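Local atomic coordinates of putative beta-glucosidase (Bifidobacterium adolescentis, PDB entry 5WAB), a protein that hydrolyses beta-glucosidic linkages as a glycoside hydrolase family 3 enzyme, and probably also removes the terminal alpha-L-arabinopyranose of ginsenoside Rb2. Residues G142-G147 with Q192-M197; N170-A175 with W630-N635; K333-G338 with V395-N400; A641-V646 with V658-L663. All coordinates share one frame; numbering follows the deposited sequence.

In the fold
The four contacts illustrate how chemistry follows place in a multidomain hydrolase. Contacts 1 and 2 lie at the surface, and both rely on a side chain that binds backbone: a glutamine amide within the barrel-type N-terminal domain in contact 1, a carboxylate at a helix start in contact 2. Contacts 3 and 4 are partly buried. Contact 3 is apolar helix-on-sheet packing in the C-terminal family 3 domain, whereas contact 4 is a ladder of main-chain bonds in a beta hairpin. No two contacts share a helix or strand. Contact 2 joins the N-terminal domain to the fibronectin-like part, where contact 4 lies with its nearest atoms about 9 Å away.

Contact 1 (G142-G147 with Q192-M197); sequences GVQSKG and QPWTIM
With chi1 at -61° on both residues, Gln144 and Trp194 each hold CG anti to their own carbonyl carbon, and the glutamine, extended beyond CG, brings its terminal amide tip to tip with the indole. The amide is gripped at both ends by backbone on either side of Pro193. Gln144 OE1 accepts from Trp194 N at 2.7 Å, the N-H arriving in the carbonyl plane on a lone pair, while Gln144 NE2 gives an almost straight bond (171°) to Gln192 O at 3.1 Å, meeting that carbonyl from above its plane. Two bonds of opposite polarity fix the amide's rotation and tell its oxygen from its nitrogen. So held, the amide stacks on the indole, the planes 29° apart, with Gln144 CD 3.6 Å from Trp194 CD1 and offset toward the rim of the ring. Gln144 NE2 and Trp194 NE1 also come close, but both are donors and form no bond. At the ring edge, Trp194 CZ3 meets Gly147 O at 3.4 Å; Gly147, with positive phi, closes the helix in a Schellman motif. Leu284, Lys287 and Thr288 of helix 271-292 also touch the indole. An alanine in place of Trp194 would have no indole to lie against the amide of Gln144, and would probably leave that amide less firmly held and the packing against Gly147 and helix 271-292 looser. The C-terminal end of helix 129-144 is thus pinned to the loop that enters strand 195-198, a link between outer helix and inner parallel strand that belongs to the TIM-barrel fold of the N-terminal domain.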
loop_
_atom_site.group_PDB
_atom_site.type_symbol
_atom_site.label_atom_id
_atom_site.label_comp_id
_atom_site.label_asym_id
_atom_site.label_seq_id
_atom_site.Cartn_x
_atom_site.Cartn_y
_atom_site.Cartn_z
ATOM N N GLY A 142 13.929 5.677 0.668
ATOM C CA GLY A 142 14.684 5.602 -0.568
ATOM C C GLY A 142 14.785 6.937 -1.278
ATOM O O GLY A 142 15.875 7.358 -1.671
ATOM N N VAL A 143 13.649 7.613 -1.471
ATOM C CA VAL A 143 13.658 8.888 -2.189
ATOM C C VAL A 143 14.482 9.919 -1.427
ATOM O O VAL A 143 15.367 10.577 -1.990
ATOM C CB VAL A 143 12.223 9.387 -2.423
ATOM C CG1 VAL A 143 12.231 10.804 -2.993
ATOM C CG2 VAL A 143 11.458 8.449 -3.334
ATOM N N GLN A 144 14.220 10.057 -0.127
ATOM C CA GLN A 144 14.875 11.097 0.648
ATOM C C GLN A 144 16.352 10.796 0.889
ATOM O O GLN A 144 17.118 11.716 1.207
ATOM C CB GLN A 144 14.119 11.300 1.966
ATOM C CG GLN A 144 12.660 11.744 1.756
ATOM C CD GLN A 144 11.955 12.169 3.041
ATOM O OE1 GLN A 144 10.840 12.698 3.006
ATOM N NE2 GLN A 144 12.607 11.952 4.175
ATOM N N SER A 145 16.784 9.543 0.700
ATOM C CA SER A 145 18.209 9.245 0.779
ATOM C C SER A 145 18.991 9.935 -0.327
ATOM O O SER A 145 20.218 10.029 -0.237
ATOM C CB SER A 145 18.459 7.735 0.718
ATOM O OG SER A 145 18.207 7.212 -0.575
ATOM N N LYS A 146 18.310 10.409 -1.368
ATOM C CA LYS A 146 18.936 11.154 -2.449
ATOM C C LYS A 146 18.748 12.656 -2.307
ATOM O O LYS A 146 19.181 13.407 -3.188
ATOM C CB LYS A 146 18.372 10.698 -3.793
ATOM C CG LYS A 146 18.581 9.231 -4.078
ATOM C CD LYS A 146 20.045 8.918 -4.311
ATOM C CE LYS A 146 20.229 7.464 -4.699
ATOM N NZ LYS A 146 21.620 7.202 -5.166
ATOM N N GLY A 147 18.116 13.106 -1.224
ATOM C CA GLY A 147 17.893 14.512 -0.985
ATOM C C GLY A 147 16.596 15.071 -1.523
ATOM O O GLY A 147 16.442 16.296 -1.549
ATOM N N GLN A 192 11.125 9.894 8.114
ATOM C CA GLN A 192 10.591 11.166 8.569
ATOM C C GLN A 192 10.248 11.901 7.293
ATOM O O GLN A 192 11.077 12.655 6.765
ATOM C CB GLN A 192 11.583 11.955 9.434
ATOM C CG GLN A 192 11.570 11.622 10.936
ATOM C CD GLN A 192 10.405 12.276 11.694
ATOM O OE1 GLN A 192 9.750 13.193 11.190
ATOM N NE2 GLN A 192 10.148 11.798 12.911
ATOM N N PRO A 193 9.054 11.682 6.753
ATOM C CA PRO A 193 8.739 12.268 5.450
ATOM C C PRO A 193 8.773 13.782 5.549
ATOM O O PRO A 193 8.221 14.375 6.478
ATOM C CB PRO A 193 7.331 11.741 5.152
ATOM C CG PRO A 193 7.090 10.642 6.150
ATOM C CD PRO A 193 7.901 10.992 7.347
ATOM N N TRP A 194 9.445 14.407 4.590
ATOM C CA TRP A 194 9.563 15.852 4.654
ATOM C C TRP A 194 8.220 16.537 4.428
ATOM O O TRP A 194 8.081 17.721 4.754
ATOM C CB TRP A 194 10.636 16.321 3.657
ATOM C CG TRP A 194 12.004 15.737 3.967
ATOM C CD1 TRP A 194 12.373 15.076 5.109
ATOM C CD2 TRP A 194 13.175 15.765 3.133
ATOM N NE1 TRP A 194 13.690 14.688 5.036
ATOM C CE2 TRP A 194 14.207 15.101 3.836
ATOM C CE3 TRP A 194 13.451 16.287 1.865
ATOM C CZ2 TRP A 194 15.491 14.948 3.310
ATOM C CZ3 TRP A 194 14.722 16.139 1.349
ATOM C CH2 TRP A 194 15.727 15.470 2.067
ATOM N N THR A 195 7.226 15.805 3.931
ATOM C CA THR A 195 5.922 16.355 3.597
ATOM C C THR A 195 4.868 15.273 3.818
ATOM O O THR A 195 5.130 14.084 3.607
ATOM C CB THR A 195 5.917 16.866 2.147
ATOM O OG1 THR A 195 6.720 18.051 2.060
ATOM C CG2 THR A 195 4.520 17.192 1.675
ATOM N N ILE A 196 3.696 15.688 4.295
ATOM C CA ILE A 196 2.533 14.820 4.429
ATOM C C ILE A 196 1.360 15.514 3.753
ATOM O O ILE A 196 1.214 16.735 3.855
ATOM C CB ILE A 196 2.218 14.523 5.909
ATOM C CG1 ILE A 196 3.263 13.571 6.492
ATOM C CG2 ILE A 196 0.807 13.946 6.069
ATOM C CD1 ILE A 196 2.971 13.154 7.904
ATOM N N MET A 197 0.536 14.744 3.043
ATOM C CA MET A 197 -0.673 15.263 2.413
ATOM C C MET A 197 -1.890 14.776 3.186
ATOM O O MET A 197 -2.070 13.567 3.366
ATOM C CB MET A 197 -0.780 14.824 0.955
ATOM C CG MET A 197 -2.026 15.365 0.262
ATOM S SD MET A 197 -2.121 14.954 -1.491
ATOM C CE MET A 197 -0.425 15.231 -1.996
#

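Contact 2 (N170-A175 with W630-N635); sequences NISQRA and WSEKFN
The start of helix 173-180, in the family 3 N-terminal domain, meets the end of strand 628-631 in the fibronectin type III-like part, making this a junction between domains built on a helix N-terminus. Ser172 is the N-cap: its OG accepts from Ala175 N at 3.2 Å. Another amide of the first turn is taken by the partner segment, Arg174 N donating to Glu632 OE2 at 3.3 Å with an angle of 159° and using the anti lone pair of the carboxylate. Glu632 reaches there because CG lies beside its backbone N (chi1 -61°) and the chain runs extended beyond it, so that Glu632 OE2 also sits 3.7 Å from Gln173 CB. The side chain of Arg174 crosses that of Glu632 at about a right angle and leaves its tip elsewhere: Arg174 NE and Glu632 OE2 stay 6.1 Å apart. Its aliphatic part instead passes the strand, Arg174 CG lying 3.1 Å from Trp630 O and 4.1 Å from Trp630 CD1. Beyond the two segments, Arg174 NE forms a salt bridge with Glu178, which also accepts from Trp630 N, and Arg174 NH2 donates to Ala596 O. The turn that carries Glu632 is itself held by an ST motif, Phe634 N donating to Ser631 OG at 3.0 Å. Glu632 therefore meets the helix through an amide rather than a salt bridge with Arg174, and its negative charge beside the positive end of the helix dipole would probably be stabilised, favouring the ionised carboxylate.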
loop_
_atom_site.group_PDB
_atom_site.type_symbol
_atom_site.label_atom_id
_atom_site.label_comp_id
_atom_site.label_asym_id
_atom_site.label_seq_id
_atom_site.Cartn_x
_atom_site.Cartn_y
_atom_site.Cartn_z
ATOM N N ASN A 170 -16.834 8.113 10.012
ATOM C CA ASN A 170 -17.107 8.043 11.443
ATOM C C ASN A 170 -16.491 6.757 11.983
ATOM O O ASN A 170 -16.988 5.655 11.718
ATOM C CB ASN A 170 -18.609 8.117 11.708
ATOM C CG ASN A 170 -19.212 9.436 11.256
ATOM O OD1 ASN A 170 -18.542 10.469 11.277
ATOM N ND2 ASN A 170 -20.474 9.409 10.836
ATOM N N ILE A 171 -15.408 6.906 12.737
ATOM C CA ILE A 171 -14.533 5.806 13.116
ATOM C C ILE A 171 -14.304 5.855 14.617
ATOM O O ILE A 171 -14.124 6.936 15.189
ATOM C CB ILE A 171 -13.182 5.900 12.376
ATOM C CG1 ILE A 171 -13.400 6.168 10.886
ATOM C CG2 ILE A 171 -12.357 4.635 12.592
ATOM C CD1 ILE A 171 -12.120 6.385 10.127
ATOM N N SER A 172 -14.317 4.690 15.258
ATOM C CA SER A 172 -13.970 4.631 16.671
ATOM C C SER A 172 -12.478 4.894 16.859
ATOM O O SER A 172 -11.671 4.750 15.936
ATOM C CB SER A 172 -14.321 3.272 17.265
ATOM O OG SER A 172 -13.411 2.298 16.804
ATOM N N GLN A 173 -12.113 5.264 18.089
ATOM C CA GLN A 173 -10.712 5.541 18.392
ATOM C C GLN A 173 -9.841 4.301 18.227
ATOM O O GLN A 173 -8.758 4.380 17.636
ATOM C CB GLN A 173 -10.583 6.119 19.798
ATOM C CG GLN A 173 -11.063 7.557 19.858
ATOM C CD GLN A 173 -10.333 8.438 18.858
ATOM O OE1 GLN A 173 -10.945 9.029 17.969
ATOM N NE2 GLN A 173 -9.014 8.539 19.009
ATOM N N ARG A 174 -10.302 3.146 18.719
ATOM C CA ARG A 174 -9.539 1.912 18.533
ATOM C C ARG A 174 -9.248 1.654 17.062
ATOM O O ARG A 174 -8.112 1.340 16.689
ATOM C CB ARG A 174 -10.283 0.719 19.132
ATOM C CG ARG A 174 -9.993 0.462 20.588
ATOM C CD ARG A 174 -10.420 -0.944 20.980
ATOM N NE ARG A 174 -9.609 -1.990 20.356
ATOM C CZ ARG A 174 -10.000 -3.257 20.222
ATOM N NH1 ARG A 174 -11.192 -3.637 20.660
ATOM N NH2 ARG A 174 -9.205 -4.149 19.642
ATOM N N ALA A 175 -10.267 1.770 16.208
ATOM C CA ALA A 175 -10.060 1.486 14.794
ATOM C C ALA A 175 -9.101 2.489 14.167
ATOM O O ALA A 175 -8.254 2.114 13.347
ATOM C CB ALA A 175 -11.403 1.464 14.059
ATOM N N TRP A 630 -5.169 -0.829 21.508
ATOM C CA TRP A 630 -5.511 0.494 21.995
ATOM C C TRP A 630 -6.665 0.388 22.980
ATOM O O TRP A 630 -7.718 -0.173 22.659
ATOM C CB TRP A 630 -5.878 1.423 20.839
ATOM C CG TRP A 630 -6.093 2.822 21.305
ATOM C CD1 TRP A 630 -7.286 3.423 21.582
ATOM C CD2 TRP A 630 -5.080 3.786 21.595
ATOM N NE1 TRP A 630 -7.078 4.711 22.007
ATOM C CE2 TRP A 630 -5.731 4.959 22.024
ATOM C CE3 TRP A 630 -3.683 3.778 21.517
ATOM C CZ2 TRP A 630 -5.033 6.111 22.384
ATOM C CZ3 TRP A 630 -2.993 4.916 21.870
ATOM C CH2 TRP A 630 -3.668 6.072 22.298
ATOM N N SER A 631 -6.476 0.934 24.173
ATOM C CA SER A 631 -7.519 0.952 25.187
ATOM C C SER A 631 -8.100 2.354 25.261
ATOM O O SER A 631 -7.388 3.306 25.593
ATOM C CB SER A 631 -6.980 0.531 26.553
ATOM O OG SER A 631 -7.971 0.697 27.556
ATOM N N GLU A 632 -9.393 2.479 24.968
ATOM C CA GLU A 632 -10.037 3.772 25.138
ATOM C C GLU A 632 -10.218 4.095 26.609
ATOM O O GLU A 632 -10.370 5.266 26.968
ATOM C CB GLU A 632 -11.384 3.798 24.414
ATOM C CG GLU A 632 -11.273 3.573 22.920
ATOM C CD GLU A 632 -12.604 3.679 22.205
ATOM O OE1 GLU A 632 -13.586 4.140 22.832
ATOM O OE2 GLU A 632 -12.666 3.303 21.010
ATOM N N LYS A 633 -10.172 3.080 27.467
ATOM C CA LYS A 633 -10.220 3.319 28.901
ATOM C C LYS A 633 -8.910 3.918 29.395
ATOM O O LYS A 633 -8.916 4.862 30.194
ATOM C CB LYS A 633 -10.529 2.004 29.616
ATOM C CG LYS A 633 -10.703 2.095 31.113
ATOM C CD LYS A 633 -10.987 0.715 31.688
ATOM C CE LYS A 633 -12.087 0.007 30.912
ATOM N NZ LYS A 633 -13.399 0.711 30.996
ATOM N N PHE A 634 -7.775 3.408 28.903
ATOM C CA PHE A 634 -6.479 3.968 29.267
ATOM C C PHE A 634 -6.093 5.157 28.408
ATOM O O PHE A 634 -5.172 5.889 28.780
ATOM C CB PHE A 634 -5.355 2.935 29.142
ATOM C CG PHE A 634 -5.421 1.827 30.145
ATOM C CD1 PHE A 634 -5.276 2.088 31.495
ATOM C CD2 PHE A 634 -5.556 0.509 29.732
ATOM C CE1 PHE A 634 -5.315 1.060 32.420
ATOM C CE2 PHE A 634 -5.594 -0.522 30.655
ATOM C CZ PHE A 634 -5.474 -0.246 31.998
ATOM N N ASN A 635 -6.745 5.339 27.261
ATOM C CA ASN A 635 -6.348 6.356 26.289
ATOM C C ASN A 635 -4.891 6.152 25.873
ATOM O O ASN A 635 -4.122 7.106 25.737
ATOM C CB ASN A 635 -6.570 7.765 26.849
ATOM C CG ASN A 635 -6.534 8.835 25.778
ATOM O OD1 ASN A 635 -6.885 8.587 24.620
ATOM N ND2 ASN A 635 -6.101 10.036 26.157
#

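Contact 3 (K333-G338 with V395-N400); sequences KIAVIG and VETAKN
Asn400, Ala335 and Lys333 bury the largest areas here, and they divide the contact into an apolar centre and a polar margin. Ala335 is the centre. Its CB points from strand 334-337 into the turn of backbone at Thr397 and Ala398, 3.4 Å from Ala398 CA and 3.7 Å from Ala398 CB. Thr397 adds its methyl: with CG2 anti to the backbone N and OG1 beside it, Thr397 CG2 comes 3.5 Å from Ala335 CB. Two residues along the strand, Ile337 extends the patch, its CD1 meeting Ala398 CB at 4.0 Å. With only a methyl on Ala335 pointing at the helix and another on Ala398 beside it, the backbones can approach closely, the CA atoms of Ala335 and Ala398 being 4.9 Å apart. At the exposed margin, Lys333 holds CG anti to its backbone N (chi1 -172°) and lays its aliphatic chain along the carbonyl of Asn400, Lys333 CD being 3.4 Å from Asn400 O. The ammonium is modelled too near that oxygen for a bond to be read from it. Lys333 N, at the backbone, donates to Asp402. The short axes of strand 334-337 and helix 395-399 pass 7.8 Å apart and run nearly antiparallel, at 154°. Helix 388-399 follows strand 373-376 and precedes strand 403-409, the parallel neighbours flanking strand 334-337, so the packing is that of a beta-alpha-beta crossover bridging one strand in the alpha/beta C-terminal domain.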
loop_
_atom_site.group_PDB
_atom_site.type_symbol
_atom_site.label_atom_id
_atom_site.label_comp_id
_atom_site.label_asym_id
_atom_site.label_seq_id
_atom_site.Cartn_x
_atom_site.Cartn_y
_atom_site.Cartn_z
ATOM N N LYS A 333 4.457 -25.080 -28.162
ATOM C CA LYS A 333 3.599 -24.332 -29.078
ATOM C C LYS A 333 2.610 -23.516 -28.255
ATOM O O LYS A 333 1.684 -24.067 -27.645
ATOM C CB LYS A 333 2.891 -25.277 -30.051
ATOM C CG LYS A 333 2.120 -24.593 -31.178
ATOM C CD LYS A 333 1.526 -25.615 -32.125
ATOM C CE LYS A 333 0.940 -24.957 -33.362
ATOM N NZ LYS A 333 -0.167 -23.989 -33.057
ATOM N N ILE A 334 2.806 -22.199 -28.238
ATOM C CA ILE A 334 2.091 -21.315 -27.330
ATOM C C ILE A 334 0.953 -20.644 -28.080
ATOM O O ILE A 334 1.109 -20.230 -29.238
ATOM C CB ILE A 334 3.049 -20.272 -26.724
ATOM C CG1 ILE A 334 4.388 -20.897 -26.324
ATOM C CG2 ILE A 334 2.411 -19.602 -25.512
ATOM C CD1 ILE A 334 4.250 -21.963 -25.255
ATOM N N ALA A 335 -0.195 -20.559 -27.431
ATOM C CA ALA A 335 -1.319 -19.774 -27.918
ATOM C C ALA A 335 -1.562 -18.644 -26.931
ATOM O O ALA A 335 -1.964 -18.887 -25.789
ATOM C CB ALA A 335 -2.568 -20.630 -28.071
ATOM N N VAL A 336 -1.319 -17.416 -27.361
ATOM C CA VAL A 336 -1.523 -16.254 -26.511
ATOM C C VAL A 336 -2.857 -15.632 -26.899
ATOM O O VAL A 336 -3.069 -15.271 -28.064
ATOM C CB VAL A 336 -0.365 -15.252 -26.637
ATOM C CG1 VAL A 336 -0.664 -14.002 -25.832
ATOM C CG2 VAL A 336 0.940 -15.890 -26.176
ATOM N N ILE A 337 -3.768 -15.536 -25.930
ATOM C CA ILE A 337 -5.121 -15.036 -26.152
ATOM C C ILE A 337 -5.413 -13.929 -25.149
ATOM O O ILE A 337 -5.077 -14.043 -23.967
ATOM C CB ILE A 337 -6.176 -16.160 -26.044
ATOM C CG1 ILE A 337 -5.893 -17.268 -27.058
ATOM C CG2 ILE A 337 -7.579 -15.616 -26.261
ATOM C CD1 ILE A 337 -6.877 -18.400 -26.985
ATOM N N GLY A 338 -6.041 -12.858 -25.625
ATOM C CA GLY A 338 -6.399 -11.745 -24.749
ATOM C C GLY A 338 -5.701 -10.477 -25.200
ATOM O O GLY A 338 -4.481 -10.428 -25.362
ATOM N N VAL A 395 -10.665 -19.655 -30.309
ATOM C CA VAL A 395 -10.874 -21.087 -30.123
ATOM C C VAL A 395 -10.053 -21.881 -31.133
ATOM O O VAL A 395 -9.511 -22.943 -30.807
ATOM C CB VAL A 395 -12.371 -21.440 -30.193
ATOM C CG1 VAL A 395 -12.556 -22.949 -30.182
ATOM C CG2 VAL A 395 -13.112 -20.823 -29.024
ATOM N N GLU A 396 -9.976 -21.409 -32.384
ATOM C CA GLU A 396 -9.146 -22.109 -33.362
ATOM C C GLU A 396 -7.682 -22.061 -32.950
ATOM O O GLU A 396 -6.949 -23.043 -33.114
ATOM C CB GLU A 396 -9.336 -21.504 -34.752
ATOM C CG GLU A 396 -10.641 -21.900 -35.408
ATOM C CD GLU A 396 -10.682 -23.373 -35.765
ATOM O OE1 GLU A 396 -9.648 -23.908 -36.224
ATOM O OE2 GLU A 396 -11.742 -24.000 -35.570
ATOM N N THR A 397 -7.244 -20.931 -32.408
ATOM C CA THR A 397 -5.973 -20.892 -31.717
ATOM C C THR A 397 -6.154 -21.658 -30.406
ATOM O O THR A 397 -7.279 -21.888 -29.961
ATOM C CB THR A 397 -5.544 -19.440 -31.487
ATOM O OG1 THR A 397 -5.564 -18.740 -32.736
ATOM C CG2 THR A 397 -4.136 -19.371 -30.960
ATOM N N ALA A 398 -5.049 -22.103 -29.808
ATOM C CA ALA A 398 -5.084 -22.888 -28.571
ATOM C C ALA A 398 -5.613 -24.291 -28.838
ATOM O O ALA A 398 -5.232 -25.241 -28.148
ATOM C CB ALA A 398 -5.910 -22.202 -27.476
ATOM N N LYS A 399 -6.491 -24.439 -29.831
ATOM C CA LYS A 399 -6.847 -25.782 -30.257
ATOM C C LYS A 399 -5.626 -26.443 -30.873
ATOM O O LYS A 399 -5.453 -27.661 -30.771
ATOM C CB LYS A 399 -8.009 -25.735 -31.249
ATOM C CG LYS A 399 -8.515 -27.094 -31.696
ATOM C CD LYS A 399 -9.730 -26.960 -32.605
ATOM C CE LYS A 399 -10.262 -28.322 -33.018
ATOM N NZ LYS A 399 -11.516 -28.208 -33.814
ATOM N N ASN A 400 -4.761 -25.631 -31.475
ATOM C CA ASN A 400 -3.478 -26.052 -32.004
ATOM C C ASN A 400 -2.379 -25.470 -31.119
ATOM O O ASN A 400 -1.682 -24.528 -31.506
ATOM C CB ASN A 400 -3.334 -25.570 -33.454
ATOM C CG ASN A 400 -4.587 -25.814 -34.283
ATOM O OD1 ASN A 400 -5.226 -26.865 -34.182
ATOM N ND2 ASN A 400 -4.954 -24.826 -35.094
#

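Contact 4 (A641-V646 with V658-L663); sequences AGEYTV and VAVVTL
Six main-chain hydrogen bonds join residues 641-646 to 658-663 as antiparallel partners, the two strands twisted so that their directions differ by 147°. They are the arms of a beta hairpin in the fibronectin type III-like part, with strand 654-663 at the margin of its sheet. The ladder is regular in the middle, where Tyr644 N donates to Val661 O at 2.7 Å nearly along the C=O axis and Val661 N returns a straight bond to Tyr644 O. It loosens at Gly642, whose N makes a weak bond to Leu663 O at 3.3 Å. Tyr644, Val646, Val661 and Leu663 share the inner, buried face. Tyr644, with CG anti to its carbonyl carbon (chi1 -64°), crosses Leu663 at about a right angle, Tyr644 CD1 and Leu663 CD1 being 3.7 Å apart. Tyr644 CB meets Val661 CG2 at 4.2 Å. Phe627 packs edge-to-face with the tyrosine ring, and the hydroxyl is bonded to Glu640 O. An alanine in place of Tyr644 would remove ring and hydroxyl, and would probably loosen the packing round Leu663 and Phe627 while losing the tie to Glu640. The other face carries Glu643, Thr645, Val660 and Thr662. There Glu643 runs extended past Val660, Glu643 CB lying 3.8 Å from Val660 CG1, and beside Thr662, pointing the same way. A water spans these last two side chains: it donates to Glu643 OE2 at 2.7 Å and bonds with Thr662 OG1 at 3.0 Å.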
loop_
_atom_site.group_PDB
_atom_site.type_symbol
_atom_site.label_atom_id
_atom_site.label_comp_id
_atom_site.label_asym_id
_atom_site.label_seq_id
_atom_site.Cartn_x
_atom_site.Cartn_y
_atom_site.Cartn_z
ATOM N N ALA A 641 -1.806 -8.791 30.638
ATOM C CA ALA A 641 -1.138 -9.993 31.118
ATOM C C ALA A 641 -1.855 -11.239 30.625
ATOM O O ALA A 641 -3.087 -11.286 30.570
ATOM C CB ALA A 641 -1.083 -10.004 32.643
ATOM N N GLY A 642 -1.081 -12.239 30.244
ATOM C CA GLY A 642 -1.632 -13.508 29.826
ATOM C C GLY A 642 -0.785 -14.129 28.733
ATOM O O GLY A 642 0.325 -13.688 28.448
ATOM N N GLU A 643 -1.350 -15.157 28.109
ATOM C CA GLU A 643 -0.639 -15.919 27.096
ATOM C C GLU A 643 -0.930 -15.363 25.709
ATOM O O GLU A 643 -2.058 -14.966 25.401
ATOM C CB GLU A 643 -1.023 -17.393 27.172
ATOM C CG GLU A 643 -0.858 -17.970 28.559
ATOM C CD GLU A 643 -1.148 -19.446 28.607
ATOM O OE1 GLU A 643 -2.015 -19.892 27.835
ATOM O OE2 GLU A 643 -0.545 -20.151 29.444
ATOM N N TYR A 644 0.104 -15.333 24.878
ATOM C CA TYR A 644 0.003 -14.899 23.495
ATOM C C TYR A 644 0.645 -15.967 22.629
ATOM O O TYR A 644 1.763 -16.407 22.912
ATOM C CB TYR A 644 0.698 -13.553 23.266
ATOM C CG TYR A 644 0.091 -12.393 24.021
ATOM C CD1 TYR A 644 0.371 -12.187 25.363
ATOM C CD2 TYR A 644 -0.759 -11.496 23.387
ATOM C CE1 TYR A 644 -0.177 -11.128 26.053
ATOM C CE2 TYR A 644 -1.311 -10.431 24.071
ATOM C CZ TYR A 644 -1.013 -10.256 25.403
ATOM O OH TYR A 644 -1.558 -9.206 26.095
ATOM N N THR A 645 -0.055 -16.379 21.579
ATOM C CA THR A 645 0.458 -17.402 20.680
ATOM C C THR A 645 1.176 -16.727 19.520
ATOM O O THR A 645 0.600 -15.874 18.836
ATOM C CB THR A 645 -0.666 -18.297 20.157
ATOM O OG1 THR A 645 -1.218 -19.064 21.234
ATOM C CG2 THR A 645 -0.121 -19.246 19.108
ATOM N N VAL A 646 2.442 -17.082 19.325
ATOM C CA VAL A 646 3.223 -16.616 18.187
ATOM C C VAL A 646 3.137 -17.679 17.102
ATOM O O VAL A 646 3.484 -18.844 17.336
ATOM C CB VAL A 646 4.680 -16.338 18.580
ATOM C CG1 VAL A 646 5.466 -15.879 17.371
ATOM C CG2 VAL A 646 4.735 -15.293 19.679
ATOM N N VAL A 658 3.889 -23.011 16.017
ATOM C CA VAL A 658 3.386 -22.052 16.990
ATOM C C VAL A 658 4.114 -22.276 18.307
ATOM O O VAL A 658 4.706 -23.331 18.547
ATOM C CB VAL A 658 1.856 -22.147 17.192
ATOM C CG1 VAL A 658 1.127 -21.879 15.887
ATOM C CG2 VAL A 658 1.476 -23.505 17.758
ATOM N N ALA A 659 4.084 -21.250 19.151
ATOM C CA ALA A 659 4.663 -21.317 20.483
ATOM C C ALA A 659 3.982 -20.268 21.344
ATOM O O ALA A 659 3.644 -19.187 20.858
ATOM C CB ALA A 659 6.178 -21.095 20.455
ATOM N N VAL A 660 3.784 -20.592 22.615
ATOM C CA VAL A 660 3.045 -19.742 23.539
ATOM C C VAL A 660 4.034 -18.998 24.423
ATOM O O VAL A 660 4.968 -19.598 24.970
ATOM C CB VAL A 660 2.061 -20.569 24.384
ATOM C CG1 VAL A 660 1.375 -19.693 25.425
ATOM C CG2 VAL A 660 1.038 -21.250 23.490
ATOM N N VAL A 661 3.847 -17.687 24.544
ATOM C CA VAL A 661 4.593 -16.881 25.499
ATOM C C VAL A 661 3.605 -16.240 26.461
ATOM O O VAL A 661 2.470 -15.911 26.098
ATOM C CB VAL A 661 5.465 -15.813 24.809
ATOM C CG1 VAL A 661 6.496 -16.484 23.950
ATOM C CG2 VAL A 661 4.613 -14.878 23.969
ATOM N N THR A 662 4.046 -16.074 27.702
ATOM C CA THR A 662 3.249 -15.462 28.757
ATOM C C THR A 662 3.884 -14.127 29.135
ATOM O O THR A 662 5.049 -14.083 29.544
ATOM C CB THR A 662 3.161 -16.390 29.967
ATOM O OG1 THR A 662 2.666 -17.668 29.547
ATOM C CG2 THR A 662 2.220 -15.814 31.016
ATOM N N LEU A 663 3.134 -13.045 28.975
ATOM C CA LEU A 663 3.626 -11.709 29.270
ATOM C C LEU A 663 3.084 -11.213 30.607
ATOM O O LEU A 663 2.070 -11.698 31.108
ATOM C CB LEU A 663 3.239 -10.739 28.155
ATOM C CG LEU A 663 3.657 -11.158 26.749
ATOM C CD1 LEU A 663 3.323 -10.048 25.769
ATOM C CD2 LEU A 663 5.134 -11.517 26.691
HETATM O O HOH W 1 0.681 -18.858 31.514
#